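Local coordinates for protein P47 (Clostridium botulinum, PDB 6EKT) that belongs to the TULIP superfamily of tubular lipid-binding folds and may be part of a progenitor complex that protects botulinum neurotoxin in the host gut, at residues N106-I111 and S144-N149; M66-W71 and T86-G91; K60-K65 and F158-I163. All blocks are in the same frame, centred on the assembly; numbering follows the deposited sequence. Where two conformers were deposited one is given.

Contact 1. Residues N106-I111 and S144-N149; sequences NPVLEI and SDLNGN
Asp145 and Asn106 meet where the loop 144-149 touches the residues just ahead of strand 108-118. The carboxylate of Asp145 stands between two backbone amides that reach OD1 from opposite faces of its plane: Asn106 N lies 2.8 Å from Asp145 OD1, well above one face, and Asn147 N comes from the other. The second bond makes an Asx turn, nested in the type I turn from Asp145 to Gly148, and Asn149 N adds a grip on OD2, so the group is held at both oxygens. CG of Asp145 lies anti to the backbone N (chi1 -172°), which brings OD1 back toward Asn106. A return bond runs from Leu146 N to Asn106 O at 2.9 Å, nearly straight at hydrogen. The side chains of Asn106 and Leu146 run side by side, ND2 of Asn106 against CD2 of Leu146, while Val108 CG2 slants against both Leu146 methyls. The carboxamide of Asn147 passes Asn106 CB and bonds through ND2 to Gly104 O. Pro107 packs against Ser144 O, a buried oxygen with no polar partner in the model, with Pro107 CA 3.3 Å from Ser144 O. Beyond this contact, strand 108-118 runs between strands 81-88 and 124-141, and Pro107 and Leu109 pack on helix 152-168.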
ATOM      1  N   ASN A 106      -7.728  23.866  27.167  1.00 38.81           N
ATOM      2  CA  ASN A 106      -7.730  23.024  25.964  1.00 38.06           C
ATOM      3  C   ASN A 106      -6.434  23.213  25.129  1.00 35.97           C
ATOM      4  O   ASN A 106      -6.440  23.917  24.103  1.00 35.66           O
ATOM      5  CB  ASN A 106      -9.015  23.309  25.156  1.00 39.54           C
ATOM      6  CG  ASN A 106      -9.252  22.309  24.040  1.00 40.14           C
ATOM      7  OD1 ASN A 106      -8.660  21.218  24.009  1.00 39.67           O
ATOM      8  ND2 ASN A 106     -10.141  22.671  23.115  1.00 40.90           N
ATOM      9  N   PRO A 107      -5.314  22.587  25.573  1.00 34.31           N
ATOM     10  CA  PRO A 107      -4.033  22.739  24.885  1.00 32.66           C
ATOM     11  C   PRO A 107      -3.989  22.010  23.544  1.00 32.28           C
ATOM     12  O   PRO A 107      -4.673  20.994  23.348  1.00 30.97           O
ATOM     13  CB  PRO A 107      -3.027  22.094  25.854  1.00 32.69           C
ATOM     14  CG  PRO A 107      -3.751  21.975  27.176  1.00 33.58           C
ATOM     15  CD  PRO A 107      -5.172  21.723  26.760  1.00 34.55           C
ATOM     16  N   VAL A 108      -3.198  22.563  22.629  1.00 30.94           N
ATOM     17  CA  VAL A 108      -2.887  21.896  21.374  1.00 30.27           C
ATOM     18  C   VAL A 108      -1.394  21.605  21.385  1.00 29.59           C
ATOM     19  O   VAL A 108      -0.562  22.528  21.481  1.00 28.32           O
ATOM     20  CB  VAL A 108      -3.271  22.756  20.143  1.00 30.06           C
ATOM     21  CG1 VAL A 108      -2.985  22.003  18.846  1.00 29.47           C
ATOM     22  CG2 VAL A 108      -4.734  23.168  20.217  1.00 31.62           C
ATOM     23  N   LEU A 109      -1.071  20.318  21.319  1.00 28.68           N
ATOM     24  CA  LEU A 109       0.292  19.868  21.280  1.00 28.30           C
ATOM     25  C   LEU A 109       0.597  19.209  19.939  1.00 28.49           C
ATOM     26  O   LEU A 109      -0.317  18.863  19.166  1.00 29.03           O
ATOM     27  CB  LEU A 109       0.561  18.869  22.415  1.00 28.63           C
ATOM     28  CG  LEU A 109       0.099  19.254  23.826  1.00 29.80           C
ATOM     29  CD1 LEU A 109       0.239  18.097  24.807  1.00 29.55           C
ATOM     30  CD2 LEU A 109       0.868  20.463  24.317  1.00 29.39           C
ATOM     31  N   GLU A 110       1.886  19.052  19.671  1.00 27.79           N
ATOM     32  CA  GLU A 110       2.347  18.137  18.646  1.00 28.09           C
ATOM     33  C   GLU A 110       3.271  17.129  19.291  1.00 28.38           C
ATOM     34  O   GLU A 110       4.206  17.500  19.999  1.00 27.65           O
ATOM     35  CB  GLU A 110       3.036  18.876  17.495  1.00 28.63           C
ATOM     36  CG  GLU A 110       2.045  19.371  16.469  1.00 29.79           C
ATOM     37  CD  GLU A 110       2.685  20.010  15.250  1.00 30.37           C
ATOM     38  OE1 GLU A 110       1.987  20.795  14.595  1.00 31.37           O
ATOM     39  OE2 GLU A 110       3.867  19.729  14.928  1.00 31.03           O
ATOM     40  N   ILE A 111       3.001  15.840  19.060  1.00 27.63           N
ATOM     41  CA  ILE A 111       3.812  14.791  19.669  1.00 28.04           C
ATOM     42  C   ILE A 111       4.310  13.879  18.563  1.00 28.09           C
ATOM     43  O   ILE A 111       3.530  13.471  17.694  1.00 27.62           O
ATOM     44  CB  ILE A 111       3.055  13.999  20.772  1.00 28.94           C
ATOM     45  CG1 ILE A 111       2.493  14.960  21.855  1.00 29.28           C
ATOM     46  CG2 ILE A 111       3.971  12.943  21.399  1.00 29.38           C
ATOM     47  CD1 ILE A 111       1.762  14.305  23.022  1.00 29.54           C
ATOM     48  N   SER A 144      -1.328  27.042  24.171  1.00 32.92           N
ATOM     49  CA  SER A 144      -1.479  26.716  25.595  1.00 33.27           C
ATOM     50  C   SER A 144      -2.944  26.447  25.957  1.00 35.44           C
ATOM     51  O   SER A 144      -3.262  25.471  26.657  1.00 35.46           O
ATOM     52  CB  SER A 144      -0.860  27.820  26.477  1.00 32.63           C
ATOM     53  OG  SER A 144       0.524  27.954  26.173  1.00 32.47           O
ATOM     54  N   ASP A 145      -3.826  27.302  25.457  1.00 36.65           N
ATOM     55  CA  ASP A 145      -5.261  27.142  25.659  1.00 40.15           C
ATOM     56  C   ASP A 145      -6.031  27.725  24.483  1.00 41.06           C
ATOM     57  O   ASP A 145      -6.077  28.939  24.287  1.00 40.82           O
ATOM     58  CB  ASP A 145      -5.718  27.785  26.987  1.00 40.41           C
ATOM     59  CG  ASP A 145      -7.183  27.476  27.328  1.00 41.83           C
ATOM     60  OD1 ASP A 145      -7.795  26.589  26.711  1.00 41.78           O
ATOM     61  OD2 ASP A 145      -7.723  28.128  28.244  1.00 43.34           O
ATOM     62  N   LEU A 146      -6.639  26.829  23.717  1.00 43.65           N
ATOM     63  CA  LEU A 146      -7.503  27.189  22.596  1.00 47.44           C
ATOM     64  C   LEU A 146      -8.715  28.041  23.048  1.00 51.62           C
ATOM     65  O   LEU A 146      -9.304  28.765  22.241  1.00 52.96           O
ATOM     66  CB  LEU A 146      -7.948  25.905  21.888  1.00 47.79           C
ATOM     67  CG  LEU A 146      -8.171  25.825  20.374  1.00 47.60           C
ATOM     68  CD1 LEU A 146      -7.007  26.377  19.564  1.00 45.53           C
ATOM     69  CD2 LEU A 146      -8.447  24.378  20.003  1.00 47.06           C
ATOM     70  N   ASN A 147      -9.053  27.962  24.339  1.00 54.17           N
ATOM     71  CA  ASN A 147     -10.170  28.709  24.941  1.00 57.53           C
ATOM     72  C   ASN A 147      -9.790  30.102  25.492  1.00 60.16           C
ATOM     73  O   ASN A 147     -10.656  30.824  26.005  1.00 63.13           O
ATOM     74  CB  ASN A 147     -10.846  27.853  26.028  1.00 58.77           C
ATOM     75  CG  ASN A 147     -11.472  26.581  25.478  1.00 59.19           C
ATOM     76  OD1 ASN A 147     -11.943  26.546  24.345  1.00 60.45           O
ATOM     77  ND2 ASN A 147     -11.484  25.525  26.286  1.00 59.49           N
ATOM     78  N   GLY A 148      -8.506  30.460  25.402  1.00 59.27           N
ATOM     79  CA  GLY A 148      -7.998  31.806  25.738  1.00 60.84           C
ATOM     80  C   GLY A 148      -7.852  32.196  27.206  1.00 62.47           C
ATOM     81  O   GLY A 148      -7.692  33.379  27.523  1.00 63.34           O
ATOM     82  N   ASN A 149      -7.882  31.208  28.100  1.00 63.19           N
ATOM     83  CA  ASN A 149      -7.924  31.449  29.547  1.00 63.09           C
ATOM     84  C   ASN A 149      -6.565  31.643  30.220  1.00 61.55           C
ATOM     85  O   ASN A 149      -6.492  32.226  31.302  1.00 61.93           O
ATOM     86  CB  ASN A 149      -8.702  30.339  30.256  1.00 65.22           C
ATOM     87  CG  ASN A 149     -10.178  30.352  29.918  1.00 67.20           C
ATOM     88  OD1 ASN A 149     -10.989  30.834  30.703  1.00 70.87           O
ATOM     89  ND2 ASN A 149     -10.533  29.831  28.748  1.00 66.81           N
TER

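Contact 2. Residues M66-W71 and T86-G91; sequences MVFDNW and TPIKEG
A classic beta bulge joins the segments 66-71 and 86-91 in an antiparallel pairing, with Lys89 and Glu90 both opposite Val67. The backbone bonds define it. Val67 N donates to Glu90 O at 3.0 Å, and Val67 O takes Lys89 N at 2.9 Å as well as a weak, longer bond from Glu90 N. The chain turns a corner at Lys89 and Glu90, in the bulge, passing from strand 81-88 to strand 91-94 of another sheet; beyond it Asp69 N bonds to Pro87 O, which also receives a CA-H...O contact from Phe68.

Apolar contacts flank this ladder. Val67 CG2 runs alongside Glu90 CG, and CG1 touches Lys89 CE. On the buried side Met66 SD meets Ile88 CD1 at 3.9 Å; the Met66 chain then bends at chi3 (-69°), carrying its end away toward helix 152-168. Pro87 packs its ring on Asp69 CB.

The aromatic rings close the set. Thr86 O and Pro87 O lie at the edge of the Phe68 ring, one of whose faces is covered by Trp71 NE1, and Phe53 meets Phe68 edge-to-face. Thr86 makes a CH-pi contact with Trp71: its CG2 sits 3.6 Å from the centroid of the five-membered ring, only 9° off the normal.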
ATOM      1  N   MET A  66      -3.444  17.174  36.071  1.00 41.50           N
ATOM      2  CA  MET A  66      -4.286  17.212  34.868  1.00 41.50           C
ATOM      3  C   MET A  66      -5.070  15.922  34.704  1.00 42.94           C
ATOM      4  O   MET A  66      -4.481  14.843  34.544  1.00 43.85           O
ATOM      5  CB  MET A  66      -3.443  17.470  33.606  1.00 39.86           C
ATOM      6  CG  MET A  66      -2.803  18.849  33.516  1.00 39.46           C
ATOM      7  SD  MET A  66      -1.787  19.161  32.053  1.00 38.50           S
ATOM      8  CE  MET A  66      -0.368  18.106  32.321  1.00 38.54           C
ATOM      9  N   VAL A  67      -6.394  16.030  34.746  1.00 43.81           N
ATOM     10  CA  VAL A  67      -7.274  14.908  34.402  1.00 44.84           C
ATOM     11  C   VAL A  67      -7.923  15.248  33.051  1.00 43.95           C
ATOM     12  O   VAL A  67      -8.601  16.281  32.918  1.00 43.85           O
ATOM     13  CB  VAL A  67      -8.345  14.614  35.498  1.00 46.97           C
ATOM     14  CG1 VAL A  67      -8.988  13.248  35.277  1.00 48.48           C
ATOM     15  CG2 VAL A  67      -7.751  14.679  36.908  1.00 47.35           C
ATOM     16  N   PHE A  68      -7.693  14.392  32.055  1.00 43.25           N
ATOM     17  CA  PHE A  68      -8.094  14.679  30.675  1.00 42.78           C
ATOM     18  C   PHE A  68      -9.526  14.295  30.321  1.00 44.88           C
ATOM     19  O   PHE A  68     -10.014  13.221  30.688  1.00 46.59           O
ATOM     20  CB  PHE A  68      -7.116  14.034  29.674  1.00 40.65           C
ATOM     21  CG  PHE A  68      -5.699  14.515  29.825  1.00 38.60           C
ATOM     22  CD1 PHE A  68      -5.323  15.781  29.384  1.00 36.94           C
ATOM     23  CD2 PHE A  68      -4.730  13.688  30.392  1.00 38.37           C
ATOM     24  CE1 PHE A  68      -4.007  16.217  29.512  1.00 36.09           C
ATOM     25  CE2 PHE A  68      -3.416  14.117  30.533  1.00 37.22           C
ATOM     26  CZ  PHE A  68      -3.052  15.383  30.092  1.00 35.90           C
ATOM     27  N   ASP A  69     -10.185  15.204  29.611  1.00 45.65           N
ATOM     28  CA  ASP A  69     -11.459  14.958  28.941  1.00 46.71           C
ATOM     29  C   ASP A  69     -11.287  13.884  27.851  1.00 46.00           C
ATOM     30  O   ASP A  69     -12.025  12.892  27.823  1.00 47.10           O
ATOM     31  CB  ASP A  69     -11.949  16.271  28.318  1.00 48.77           C
ATOM     32  CG  ASP A  69     -13.442  16.471  28.449  1.00 52.69           C
ATOM     33  OD1 ASP A  69     -14.197  15.850  27.677  1.00 54.73           O
ATOM     34  OD2 ASP A  69     -13.857  17.275  29.313  1.00 54.32           O
ATOM     35  N   ASN A  70     -10.284  14.093  26.993  0.50 43.33           N
ATOM     36  CA  ASN A  70     -10.042  13.306  25.782  0.50 41.76           C
ATOM     37  C   ASN A  70      -8.677  13.715  25.225  0.50 39.57           C
ATOM     38  O   ASN A  70      -8.123  14.723  25.662  0.50 38.49           O
ATOM     39  CB  ASN A  70     -11.121  13.606  24.739  0.50 41.96           C
ATOM     40  CG  ASN A  70     -11.103  12.617  23.596  0.50 41.43           C
ATOM     41  OD1 ASN A  70     -10.459  11.578  23.692  0.50 40.81           O
ATOM     42  ND2 ASN A  70     -11.797  12.934  22.512  0.50 41.41           N
ATOM     43  N   TRP A  71      -8.131  12.925  24.297  1.00 38.63           N
ATOM     44  CA  TRP A  71      -7.060  13.388  23.394  1.00 37.04           C
ATOM     45  C   TRP A  71      -7.606  13.177  21.991  1.00 36.99           C
ATOM     46  O   TRP A  71      -8.200  12.130  21.713  1.00 39.53           O
ATOM     47  CB  TRP A  71      -5.760  12.595  23.552  1.00 35.99           C
ATOM     48  CG  TRP A  71      -4.922  12.877  24.767  1.00 36.49           C
ATOM     49  CD1 TRP A  71      -5.300  13.522  25.926  1.00 37.50           C
ATOM     50  CD2 TRP A  71      -3.570  12.462  24.970  1.00 35.97           C
ATOM     51  NE1 TRP A  71      -4.250  13.562  26.816  1.00 36.79           N
ATOM     52  CE2 TRP A  71      -3.182  12.908  26.264  1.00 36.27           C
ATOM     53  CE3 TRP A  71      -2.638  11.764  24.180  1.00 35.06           C
ATOM     54  CZ2 TRP A  71      -1.899  12.685  26.782  1.00 36.13           C
ATOM     55  CZ3 TRP A  71      -1.368  11.527  24.699  1.00 35.13           C
ATOM     56  CH2 TRP A  71      -1.006  11.997  25.990  1.00 35.65           C
ATOM     57  N   THR A  86      -5.699  18.252  23.898  1.00 34.07           N
ATOM     58  CA  THR A  86      -5.742  17.485  25.148  1.00 35.18           C
ATOM     59  C   THR A  86      -6.594  18.205  26.213  1.00 36.77           C
ATOM     60  O   THR A  86      -6.070  18.583  27.266  1.00 36.64           O
ATOM     61  CB  THR A  86      -4.328  17.165  25.698  1.00 33.97           C
ATOM     62  OG1 THR A  86      -3.657  18.387  26.034  1.00 32.82           O
ATOM     63  CG2 THR A  86      -3.476  16.386  24.680  1.00 32.74           C
ATOM     64  N   PRO A  87      -7.911  18.397  25.941  1.00 38.19           N
ATOM     65  CA  PRO A  87      -8.776  19.136  26.863  1.00 39.30           C
ATOM     66  C   PRO A  87      -8.711  18.563  28.290  1.00 40.68           C
ATOM     67  O   PRO A  87      -8.804  17.343  28.486  1.00 41.65           O
ATOM     68  CB  PRO A  87     -10.180  18.977  26.254  1.00 39.96           C
ATOM     69  CG  PRO A  87     -10.076  17.795  25.335  1.00 40.19           C
ATOM     70  CD  PRO A  87      -8.681  17.885  24.784  1.00 38.60           C
ATOM     71  N   ILE A  88      -8.486  19.453  29.249  1.00 40.45           N
ATOM     72  CA  ILE A  88      -8.413  19.112  30.676  1.00 42.23           C
ATOM     73  C   ILE A  88      -9.793  19.353  31.296  1.00 44.39           C
ATOM     74  O   ILE A  88     -10.291  20.484  31.295  1.00 44.52           O
ATOM     75  CB  ILE A  88      -7.339  19.961  31.417  1.00 40.37           C
ATOM     76  CG1 ILE A  88      -5.955  19.772  30.777  1.00 38.03           C
ATOM     77  CG2 ILE A  88      -7.246  19.576  32.896  1.00 40.83           C
ATOM     78  CD1 ILE A  88      -5.036  20.966  30.934  1.00 37.66           C
ATOM     79  N   LYS A  89     -10.402  18.295  31.824  1.00 47.47           N
ATOM     80  CA  LYS A  89     -11.701  18.443  32.503  1.00 50.80           C
ATOM     81  C   LYS A  89     -11.584  19.019  33.917  1.00 51.83           C
ATOM     82  O   LYS A  89     -12.472  19.755  34.357  1.00 53.23           O
ATOM     83  CB  LYS A  89     -12.536  17.148  32.480  1.00 54.42           C
ATOM     84  CG  LYS A  89     -11.978  15.940  33.229  1.00 56.33           C
ATOM     85  CD  LYS A  89     -13.035  14.839  33.355  1.00 58.96           C
ATOM     86  CE  LYS A  89     -12.399  13.458  33.440  1.00 59.24           C
ATOM     87  NZ  LYS A  89     -13.399  12.360  33.264  1.00 61.31           N
ATOM     88  N   GLU A  90     -10.503  18.672  34.619  1.00 50.34           N
ATOM     89  CA  GLU A  90     -10.235  19.182  35.968  1.00 51.00           C
ATOM     90  C   GLU A  90      -8.744  19.116  36.306  1.00 48.56           C
ATOM     91  O   GLU A  90      -7.993  18.286  35.776  1.00 46.08           O
ATOM     92  CB  GLU A  90     -11.071  18.456  37.042  1.00 53.56           C
ATOM     93  CG  GLU A  90     -10.721  16.992  37.235  1.00 55.17           C
ATOM     94  CD  GLU A  90     -11.295  16.399  38.502  1.00 58.54           C
ATOM     95  OE1 GLU A  90     -10.844  16.767  39.606  1.00 60.16           O
ATOM     96  OE2 GLU A  90     -12.197  15.559  38.397  1.00 60.96           O
ATOM     97  N   GLY A  91      -8.339  19.989  37.216  1.00 47.59           N
ATOM     98  CA  GLY A  91      -6.951  20.083  37.617  1.00 46.17           C
ATOM     99  C   GLY A  91      -6.528  21.499  37.941  1.00 44.19           C
ATOM    100  O   GLY A  91      -7.339  22.433  37.917  1.00 44.27           O
TER

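Contact 3. Residues K60-K65 and F158-I163; sequences KKQEIK and FNKLLI
Gln62 OE1 receives the ammonium group of Lys160, with Lys160 NZ 2.9 Å from Gln62 OE1. The donor comes in close to the carbonyl plane, tilted from it by 16°, and the two long side chains cross at about a right angle. Lys160 starts with CG anti to its own N but is bent at chi2 (-102°), a turn that swings its end across to the strand. The same ammonium group also bonds to Asn164 OD1 one turn farther along the helix, so NZ is shared between strand and helix. Gln62, extended beyond CG, reaches out to meet it, and Leu161 CD2 also touches the oxygen, 3.4 Å from Gln62 OE1.

Next to this polar pair lies the buried part of the contact, made by Ile64 and Leu161. Their side chains slide past each other in opposite directions: Ile64 CD1 is 3.8 Å from Leu161 CB, and Ile64 CG2 rests 3.6 Å from the backbone oxygen Leu161 O. CD1 of Ile64 goes on to touch Phe158 CE1 obliquely at 4.3 Å and lies near Leu162 N, so one isoleucine spans a full turn of the helix. Leu161 CD1 comes to the backbone at Glu63 O.

The strand and helix segments cross at -69° with their axes 8.7 Å apart. Helix 152-168 thus lies against the sheet, consistent with the TULIP-like architecture of a sheet wrapped around a long helix. Strand 62-68 runs between strands 52-57 and 91-94, which extend the packing surface: Leu161 also touches Tyr55 and Phe93, and Phe158 packs on Phe93.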
ATOM      1  N   LYS A  60      11.504  23.449  44.411  1.00 50.30           N
ATOM      2  CA  LYS A  60      11.191  24.631  43.598  1.00 50.03           C
ATOM      3  C   LYS A  60       9.746  25.089  43.775  1.00 49.27           C
ATOM      4  O   LYS A  60       9.305  26.023  43.092  1.00 49.89           O
ATOM      5  CB  LYS A  60      11.552  24.390  42.124  1.00 51.48           C
ATOM      6  CG  LYS A  60      13.052  24.312  41.858  1.00 53.36           C
ATOM      7  CD  LYS A  60      13.331  23.532  40.583  1.00 56.11           C
ATOM      8  CE  LYS A  60      14.778  23.064  40.492  1.00 57.48           C
ATOM      9  NZ  LYS A  60      14.940  22.104  39.358  1.00 58.06           N
ATOM     10  N   LYS A  61       9.040  24.428  44.704  1.00 48.70           N
ATOM     11  CA  LYS A  61       7.653  24.743  45.124  1.00 48.46           C
ATOM     12  C   LYS A  61       6.675  24.847  43.952  1.00 46.21           C
ATOM     13  O   LYS A  61       6.055  25.896  43.730  1.00 44.86           O
ATOM     14  CB  LYS A  61       7.603  26.014  45.994  1.00 50.80           C
ATOM     15  CG  LYS A  61       8.122  25.826  47.417  1.00 53.21           C
ATOM     16  CD  LYS A  61       7.714  26.977  48.340  1.00 55.88           C
ATOM     17  CE  LYS A  61       8.506  28.257  48.073  1.00 55.69           C
ATOM     18  NZ  LYS A  61       8.301  29.295  49.126  1.00 57.34           N
ATOM     19  N   GLN A  62       6.584  23.759  43.191  1.00 44.29           N
ATOM     20  CA  GLN A  62       5.745  23.696  41.989  1.00 42.57           C
ATOM     21  C   GLN A  62       5.001  22.374  41.940  1.00 41.94           C
ATOM     22  O   GLN A  62       5.565  21.319  42.258  1.00 41.99           O
ATOM     23  CB  GLN A  62       6.578  23.865  40.708  1.00 41.38           C
ATOM     24  CG  GLN A  62       7.048  25.295  40.443  1.00 41.59           C
ATOM     25  CD  GLN A  62       7.771  25.484  39.107  1.00 41.11           C
ATOM     26  OE1 GLN A  62       7.991  24.536  38.349  1.00 41.21           O
ATOM     27  NE2 GLN A  62       8.133  26.734  38.814  1.00 41.30           N
ATOM     28  N   GLU A  63       3.730  22.445  41.556  1.00 40.98           N
ATOM     29  CA  GLU A  63       2.928  21.247  41.302  1.00 42.04           C
ATOM     30  C   GLU A  63       1.892  21.449  40.193  1.00 40.48           C
ATOM     31  O   GLU A  63       1.460  22.572  39.928  1.00 39.71           O
ATOM     32  CB  GLU A  63       2.273  20.732  42.595  1.00 44.33           C
ATOM     33  CG  GLU A  63       1.199  21.640  43.159  1.00 46.76           C
ATOM     34  CD  GLU A  63       0.874  21.349  44.615  1.00 48.84           C
ATOM     35  OE1 GLU A  63       0.235  20.316  44.910  1.00 51.76           O
ATOM     36  OE2 GLU A  63       1.246  22.174  45.460  1.00 50.61           O
ATOM     37  N   ILE A  64       1.513  20.347  39.550  1.00 40.43           N
ATOM     38  CA  ILE A  64       0.506  20.351  38.492  1.00 39.23           C
ATOM     39  C   ILE A  64      -0.276  19.029  38.505  1.00 39.29           C
ATOM     40  O   ILE A  64       0.299  17.962  38.753  1.00 39.74           O
ATOM     41  CB  ILE A  64       1.117  20.654  37.092  1.00 38.01           C
ATOM     42  CG1 ILE A  64       0.019  20.704  36.012  1.00 38.02           C
ATOM     43  CG2 ILE A  64       2.244  19.684  36.745  1.00 37.16           C
ATOM     44  CD1 ILE A  64       0.454  21.292  34.682  1.00 37.19           C
ATOM     45  N   LYS A  65      -1.582  19.128  38.270  1.00 38.98           N
ATOM     46  CA  LYS A  65      -2.460  17.970  38.148  1.00 40.79           C
ATOM     47  C   LYS A  65      -3.367  18.188  36.948  1.00 40.58           C
ATOM     48  O   LYS A  65      -3.985  19.256  36.833  1.00 40.28           O
ATOM     49  CB  LYS A  65      -3.314  17.800  39.421  1.00 42.67           C
ATOM     50  CG  LYS A  65      -4.381  16.717  39.328  1.00 44.99           C
ATOM     51  CD  LYS A  65      -5.059  16.526  40.675  1.00 46.93           C
ATOM     52  CE  LYS A  65      -6.141  15.474  40.587  1.00 49.37           C
ATOM     53  NZ  LYS A  65      -6.796  15.394  41.925  1.00 51.06           N
ATOM     54  N   PHE A 158       2.569  27.397  33.073  1.00 30.41           N
ATOM     55  CA  PHE A 158       1.782  26.270  32.609  1.00 31.06           C
ATOM     56  C   PHE A 158       2.550  25.458  31.550  1.00 29.84           C
ATOM     57  O   PHE A 158       2.610  24.223  31.632  1.00 30.35           O
ATOM     58  CB  PHE A 158       0.408  26.716  32.075  1.00 31.56           C
ATOM     59  CG  PHE A 158      -0.395  25.593  31.454  1.00 32.25           C
ATOM     60  CD1 PHE A 158      -0.959  24.585  32.249  1.00 33.42           C
ATOM     61  CD2 PHE A 158      -0.594  25.544  30.071  1.00 32.04           C
ATOM     62  CE1 PHE A 158      -1.688  23.546  31.675  1.00 33.79           C
ATOM     63  CE2 PHE A 158      -1.338  24.512  29.495  1.00 32.61           C
ATOM     64  CZ  PHE A 158      -1.883  23.513  30.293  1.00 33.21           C
ATOM     65  N   ASN A 159       3.139  26.156  30.582  1.00 29.01           N
ATOM     66  CA  ASN A 159       3.901  25.503  29.508  1.00 28.54           C
ATOM     67  C   ASN A 159       5.022  24.651  30.039  1.00 29.38           C
ATOM     68  O   ASN A 159       5.207  23.515  29.583  1.00 29.43           O
ATOM     69  CB  ASN A 159       4.457  26.532  28.525  1.00 27.54           C
ATOM     70  CG  ASN A 159       3.366  27.166  27.696  1.00 27.86           C
ATOM     71  OD1 ASN A 159       2.223  26.669  27.665  1.00 27.91           O
ATOM     72  ND2 ASN A 159       3.688  28.291  27.046  1.00 27.33           N
ATOM     73  N   LYS A 160       5.767  25.205  30.992  1.00 29.23           N
ATOM     74  CA  LYS A 160       6.855  24.482  31.629  1.00 30.36           C
ATOM     75  C   LYS A 160       6.341  23.249  32.371  1.00 30.71           C
ATOM     76  O   LYS A 160       6.883  22.160  32.186  1.00 30.68           O
ATOM     77  CB  LYS A 160       7.642  25.409  32.558  1.00 31.30           C
ATOM     78  CG  LYS A 160       8.872  24.769  33.177  1.00 33.05           C
ATOM     79  CD  LYS A 160       8.608  24.361  34.627  1.00 34.45           C
ATOM     80  CE  LYS A 160       9.889  23.944  35.333  1.00 35.41           C
ATOM     81  NZ  LYS A 160       9.574  23.029  36.473  1.00 36.16           N
ATOM     82  N   LEU A 161       5.303  23.426  33.187  1.00 30.72           N
ATOM     83  CA  LEU A 161       4.787  22.332  34.019  1.00 32.44           C
ATOM     84  C   LEU A 161       4.039  21.265  33.215  1.00 32.73           C
ATOM     85  O   LEU A 161       4.026  20.101  33.618  1.00 33.92           O
ATOM     86  CB  LEU A 161       3.915  22.860  35.164  1.00 33.47           C
ATOM     87  CG  LEU A 161       4.676  23.611  36.265  1.00 33.75           C
ATOM     88  CD1 LEU A 161       3.717  24.378  37.163  1.00 34.71           C
ATOM     89  CD2 LEU A 161       5.493  22.618  37.092  1.00 35.11           C
ATOM     90  N   LEU A 162       3.415  21.663  32.107  1.00 31.95           N
ATOM     91  CA  LEU A 162       2.782  20.694  31.198  1.00 33.56           C
ATOM     92  C   LEU A 162       3.799  19.702  30.653  1.00 33.35           C
ATOM     93  O   LEU A 162       3.554  18.502  30.635  1.00 34.27           O
ATOM     94  CB  LEU A 162       2.028  21.366  30.038  1.00 32.87           C
ATOM     95  CG  LEU A 162       1.314  20.360  29.095  1.00 33.65           C
ATOM     96  CD1 LEU A 162      -0.096  20.794  28.719  1.00 33.79           C
ATOM     97  CD2 LEU A 162       2.133  20.058  27.839  1.00 32.00           C
ATOM     98  N   ILE A 163       4.932  20.216  30.197  1.00 33.47           N
ATOM     99  CA  ILE A 163       5.972  19.363  29.642  1.00 33.55           C
ATOM    100  C   ILE A 163       6.532  18.455  30.743  1.00 33.61           C
ATOM    101  O   ILE A 163       6.721  17.256  30.520  1.00 33.23           O
ATOM    102  CB  ILE A 163       7.060  20.207  28.964  1.00 32.93           C
ATOM    103  CG1 ILE A 163       6.439  20.961  27.788  1.00 33.23           C
ATOM    104  CG2 ILE A 163       8.219  19.338  28.493  1.00 33.37           C
ATOM    105  CD1 ILE A 163       7.382  21.922  27.087  1.00 33.87           C
TER

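In the fold
The three contacts lie near one end of the elongated protein, their centres about 34 to 43 Å from that of the chain. Strand 62-68 serves contacts 2 and 3, and the neighbouring strands 81-88 and 108-118 join contacts 2 and 1, whose centres are about 11 Å apart; Pro107 O is 3.0 Å from Thr86 N there, a probable hydrogen bond. Contact 3 lies about 15 Å from each of the others, centre to centre, and its helix meets both. Phe158 CZ is 3.9 Å from Pro107 CG and 4.1 Å from Ile88 CD1, while Ser144 OG and Asn159 OD1 are 2.6 Å apart. Along the chain, contact 3 encloses the other two, which follow in series.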